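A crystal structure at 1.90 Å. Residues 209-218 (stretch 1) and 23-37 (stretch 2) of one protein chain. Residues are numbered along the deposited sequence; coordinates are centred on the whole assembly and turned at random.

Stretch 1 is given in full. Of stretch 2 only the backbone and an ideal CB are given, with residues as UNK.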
# COMPACT_ATOMS: atom_id res chain seq x y z
N ILE A 209 5.23 0.99 -5.58
CA ILE A 209 6.30 1.51 -4.76
C ILE A 209 5.92 2.86 -4.13
O ILE A 209 5.03 3.54 -4.63
CB ILE A 209 7.64 1.64 -5.52
CG1 ILE A 209 7.54 2.63 -6.68
CG2 ILE A 209 8.05 0.27 -6.03
CD1 ILE A 209 8.84 2.95 -7.34
N ARG A 210 6.63 3.25 -3.10
CA ARG A 210 6.29 4.42 -2.23
C ARG A 210 7.43 5.37 -2.24
O ARG A 210 8.49 5.05 -1.69
CB ARG A 210 6.07 4.02 -0.73
CG ARG A 210 5.15 2.91 -0.52
CD ARG A 210 4.86 2.50 0.94
NE ARG A 210 5.95 1.96 1.75
CZ ARG A 210 6.45 0.74 1.63
NH1 ARG A 210 6.05 -0.09 0.66
NH2 ARG A 210 7.38 0.33 2.48
N VAL A 211 7.25 6.56 -2.81
CA VAL A 211 8.34 7.53 -2.86
C VAL A 211 7.84 8.91 -2.44
O VAL A 211 6.72 9.27 -2.75
CB VAL A 211 8.92 7.60 -4.29
CG1 VAL A 211 9.57 6.29 -4.69
CG2 VAL A 211 7.81 7.86 -5.29
N GLY A 212 8.68 9.63 -1.70
CA GLY A 212 8.25 10.86 -1.04
C GLY A 212 9.07 12.01 -1.55
O GLY A 212 8.76 12.63 -2.56
N THR A 213 10.21 12.21 -0.89
CA THR A 213 11.15 13.26 -1.24
C THR A 213 11.71 13.22 -2.66
O THR A 213 11.82 14.28 -3.32
CB THR A 213 12.22 13.28 -0.14
OG1 THR A 213 11.56 13.75 1.06
CG2 THR A 213 13.41 14.19 -0.46
N GLN A 214 12.07 12.03 -3.16
CA GLN A 214 12.55 11.93 -4.57
C GLN A 214 11.54 12.55 -5.58
O GLN A 214 11.93 12.96 -6.65
CB GLN A 214 12.84 10.50 -4.99
CG GLN A 214 14.29 10.06 -4.98
CD GLN A 214 14.47 8.68 -5.63
OE1 GLN A 214 14.09 7.67 -5.05
NE2 GLN A 214 15.05 8.64 -6.85
N LEU A 215 10.26 12.56 -5.25
CA LEU A 215 9.23 13.15 -6.11
C LEU A 215 8.94 14.63 -5.77
O LEU A 215 8.89 15.50 -6.65
CB LEU A 215 7.94 12.31 -6.01
CG LEU A 215 6.74 12.53 -6.95
CD1 LEU A 215 5.67 13.45 -6.38
CD2 LEU A 215 7.12 13.08 -8.30
N PHE A 216 8.70 14.89 -4.48
CA PHE A 216 8.25 16.19 -4.06
C PHE A 216 9.46 17.04 -3.78
O PHE A 216 10.61 16.57 -3.84
CB PHE A 216 7.40 16.09 -2.78
CG PHE A 216 5.99 15.55 -2.99
CD1 PHE A 216 5.01 16.33 -3.66
CD2 PHE A 216 5.63 14.33 -2.52
CE1 PHE A 216 3.73 15.85 -3.85
CE2 PHE A 216 4.37 13.85 -2.73
CZ PHE A 216 3.40 14.63 -3.36
N GLY A 217 9.25 18.30 -3.45
CA GLY A 217 10.39 19.08 -2.95
C GLY A 217 11.12 18.43 -1.76
O GLY A 217 10.75 17.36 -1.30
N PRO A 218 12.15 19.13 -1.25
CA PRO A 218 12.60 18.96 0.14
C PRO A 218 11.50 19.30 1.17
O PRO A 218 10.83 20.34 1.05
CB PRO A 218 13.77 19.95 0.24
CG PRO A 218 14.28 20.07 -1.16
CD PRO A 218 13.02 20.06 -1.99
N UNK A 23 2.91 8.51 -4.65
CA UNK A 23 3.55 9.68 -4.12
C UNK A 23 3.17 9.87 -2.65
O UNK A 23 2.01 10.11 -2.32
CB UNK A 23 3.17 10.91 -4.95
N UNK A 24 4.14 9.71 -1.78
CA UNK A 24 3.94 9.81 -0.34
C UNK A 24 3.92 11.30 0.03
O UNK A 24 4.96 11.96 -0.01
CB UNK A 24 5.03 9.06 0.43
N UNK A 25 2.72 11.81 0.32
CA UNK A 25 2.48 13.25 0.47
C UNK A 25 2.55 13.67 1.94
O UNK A 25 2.26 14.78 2.27
CB UNK A 25 1.12 13.63 -0.12
N UNK A 26 2.97 12.75 2.81
CA UNK A 26 3.01 12.94 4.26
C UNK A 26 3.48 14.26 4.76
O UNK A 26 2.84 14.83 5.66
CB UNK A 26 3.91 11.87 4.88
N UNK A 27 4.59 14.79 4.27
CA UNK A 27 4.98 16.14 4.81
C UNK A 27 4.77 17.29 3.83
O UNK A 27 5.46 18.32 3.89
CB UNK A 27 6.45 16.13 5.22
N UNK A 28 3.80 17.16 2.95
CA UNK A 28 3.65 18.07 1.89
C UNK A 28 2.23 18.58 1.78
O UNK A 28 1.30 17.81 1.89
CB UNK A 28 4.10 17.41 0.58
N UNK A 29 2.09 19.86 1.45
CA UNK A 29 0.78 20.50 1.45
C UNK A 29 -0.09 20.17 0.24
O UNK A 29 0.42 19.67 -0.78
CB UNK A 29 0.96 22.02 1.53
N UNK A 30 -1.37 20.55 0.31
CA UNK A 30 -2.29 20.32 -0.80
C UNK A 30 -1.77 20.97 -2.10
O UNK A 30 -1.96 20.46 -3.20
CB UNK A 30 -3.68 20.87 -0.45
N UNK A 31 -1.07 22.10 -1.99
CA UNK A 31 -0.64 22.79 -3.20
C UNK A 31 0.40 21.99 -3.99
O UNK A 31 0.43 22.07 -5.22
CB UNK A 31 -0.07 24.16 -2.84
N UNK A 32 1.26 21.24 -3.28
CA UNK A 32 2.23 20.32 -3.87
C UNK A 32 1.57 19.15 -4.54
O UNK A 32 2.01 18.74 -5.61
CB UNK A 32 3.20 19.81 -2.80
N UNK A 33 0.51 18.62 -3.93
CA UNK A 33 -0.32 17.57 -4.54
C UNK A 33 -0.95 18.06 -5.84
O UNK A 33 -0.90 17.32 -6.84
CB UNK A 33 -1.41 17.12 -3.57
N UNK A 34 -1.46 19.31 -5.88
CA UNK A 34 -1.95 19.84 -7.14
C UNK A 34 -0.88 19.97 -8.18
O UNK A 34 -1.12 19.58 -9.35
CB UNK A 34 -2.61 21.20 -6.92
N UNK A 35 0.32 20.45 -7.80
CA UNK A 35 1.44 20.47 -8.74
C UNK A 35 1.79 19.06 -9.31
O UNK A 35 2.04 18.93 -10.53
CB UNK A 35 2.67 21.06 -8.04
N UNK A 36 1.83 18.06 -8.44
CA UNK A 36 2.07 16.71 -8.86
C UNK A 36 1.02 16.17 -9.77
O UNK A 36 1.34 15.50 -10.75
CB UNK A 36 2.20 15.80 -7.64
N UNK A 37 -0.22 16.46 -9.46
CA UNK A 37 -1.35 16.10 -10.31
C UNK A 37 -1.23 16.69 -11.73
O UNK A 37 -1.42 15.99 -12.75
CB UNK A 37 -2.65 16.57 -9.66

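Position 23 runs parallel to Val 211 in a beta bridge, and its CB lies on the same face of the sheet as that valine, 3.8 Å from Leu 215 CD1 and 3.9 Å from Phe 216 CE2. With two hydrophobic groups so near, a small apolar residue suits it best. It is Ala 23, whose CB packs against both.

At position 24 the backbone makes the strand pairing: its N donates to Val 211 O at 2.8 Å, almost linearly. Its CB points sideways, 4.0 Å from Gly 212 CA, and the extended backbone favours a beta-branched residue, though other aliphatics would serve. Val 24 is found; its CG2 reaches Arg 210 CB at 3.8 Å.

Position 25 opens a type I turn closing at 28. Its CB, sideways, is 4.1 Å from Phe 216 CZ, so a small residue fits, polar or not. Ser 25 lays its CB beside the ring, while OG finds its hydrogen bond elsewhere in the structure.

Positions 26 and 27, the middle of the turn, meet nothing of stretch 1 near their CB atoms; polar residues are natural there. They are Lys 26 and Asn 27.

Position 28 points its CB toward stretch 1, 4.5 Å from Phe 216 CG and over the face of that ring. A flat side chain could continue across the phenylalanine, and an aromatic or a long aliphatic would be plausible. His 28 makes an offset stack, with centroids 4.7 Å apart and planes at 20°. Phe 216 CB sits over the imidazole face, 3.4 Å from His 28 NE2. A polar ring suits this place too, since ND1 gives a weak hydrogen bond to a water that Gly 217 N also binds weakly.

Position 29, with phi of -77° and a helix about to begin, accepts proline readily; Pro 29 is the N-cap residue. Positions 30, 31 and 34, out of reach, leave the choice wide: Ala 30, Ala 31 and Arg 34.

Position 32 faces stretch 1, its CB 4.0 Å from Phe 216 CD1. A small helix former is apt, and Ala 32 lets the helix approach the ring, whose edge meets Ala 32 O.

Position 33 points away and is Ile 33; position 35, sideways and free of contacts, is Glu 35.

Position 36, one turn after 32, again points toward stretch 1, its CB 4.1 Å from Phe 216 CE1 and 4.4 Å from Leu 215 CD1. A small apolar helix former suits a place this close to both side chains. Ala 36 answers with a methyl touching both. Position 37, out of reach, is Tyr 37.

Stretch 2 (23-37) AVSKNHPAAAIREAY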
# COMPACT_ATOMS: atom_id res chain seq x y z
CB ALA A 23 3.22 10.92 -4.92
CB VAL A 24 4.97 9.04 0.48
CG1 VAL A 24 4.69 9.25 1.97
CG2 VAL A 24 4.98 7.57 0.11
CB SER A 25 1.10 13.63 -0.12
OG SER A 25 0.04 12.82 0.41
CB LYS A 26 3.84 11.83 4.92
CG LYS A 26 4.37 12.12 6.32
CD LYS A 26 5.06 10.87 6.87
CE LYS A 26 6.36 10.53 6.11
NZ LYS A 26 6.45 9.09 5.63
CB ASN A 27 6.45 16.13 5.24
CG ASN A 27 6.71 15.17 6.37
OD1 ASN A 27 6.24 15.41 7.49
ND2 ASN A 27 7.52 14.12 6.12
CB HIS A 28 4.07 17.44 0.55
CG HIS A 28 5.55 17.20 0.48
ND1 HIS A 28 6.44 18.20 0.21
CD2 HIS A 28 6.28 16.11 0.78
CE1 HIS A 28 7.67 17.73 0.31
NE2 HIS A 28 7.60 16.45 0.63
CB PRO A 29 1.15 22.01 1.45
CG PRO A 29 2.44 22.07 0.72
CD PRO A 29 3.18 20.83 1.20
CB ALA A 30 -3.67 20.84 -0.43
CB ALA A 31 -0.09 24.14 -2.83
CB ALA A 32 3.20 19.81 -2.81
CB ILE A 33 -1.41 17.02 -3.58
CG1 ILE A 33 -0.71 16.32 -2.40
CG2 ILE A 33 -2.37 16.09 -4.31
CD1 ILE A 33 -1.65 15.91 -1.28
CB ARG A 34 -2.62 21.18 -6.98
CG ARG A 34 -3.93 21.10 -6.21
CD ARG A 34 -4.74 22.37 -6.41
NE ARG A 34 -6.04 22.21 -5.73
CZ ARG A 34 -7.08 21.53 -6.16
NH1 ARG A 34 -7.12 20.99 -7.34
NH2 ARG A 34 -8.14 21.43 -5.38
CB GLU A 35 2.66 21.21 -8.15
CG GLU A 35 3.81 21.45 -9.09
CD GLU A 35 4.97 22.25 -8.48
OE1 GLU A 35 4.82 22.93 -7.41
OE2 GLU A 35 6.07 22.20 -9.07
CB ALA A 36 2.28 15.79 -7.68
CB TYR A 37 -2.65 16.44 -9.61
CG TYR A 37 -3.89 15.91 -10.31
CD1 TYR A 37 -4.41 16.58 -11.41
CD2 TYR A 37 -4.52 14.78 -9.86
CE1 TYR A 37 -5.54 16.12 -12.08
CE2 TYR A 37 -5.70 14.31 -10.52
CZ TYR A 37 -6.16 14.98 -11.61
OH TYR A 37 -7.26 14.55 -12.31
O HOH W 1 7.05 20.13 -1.70
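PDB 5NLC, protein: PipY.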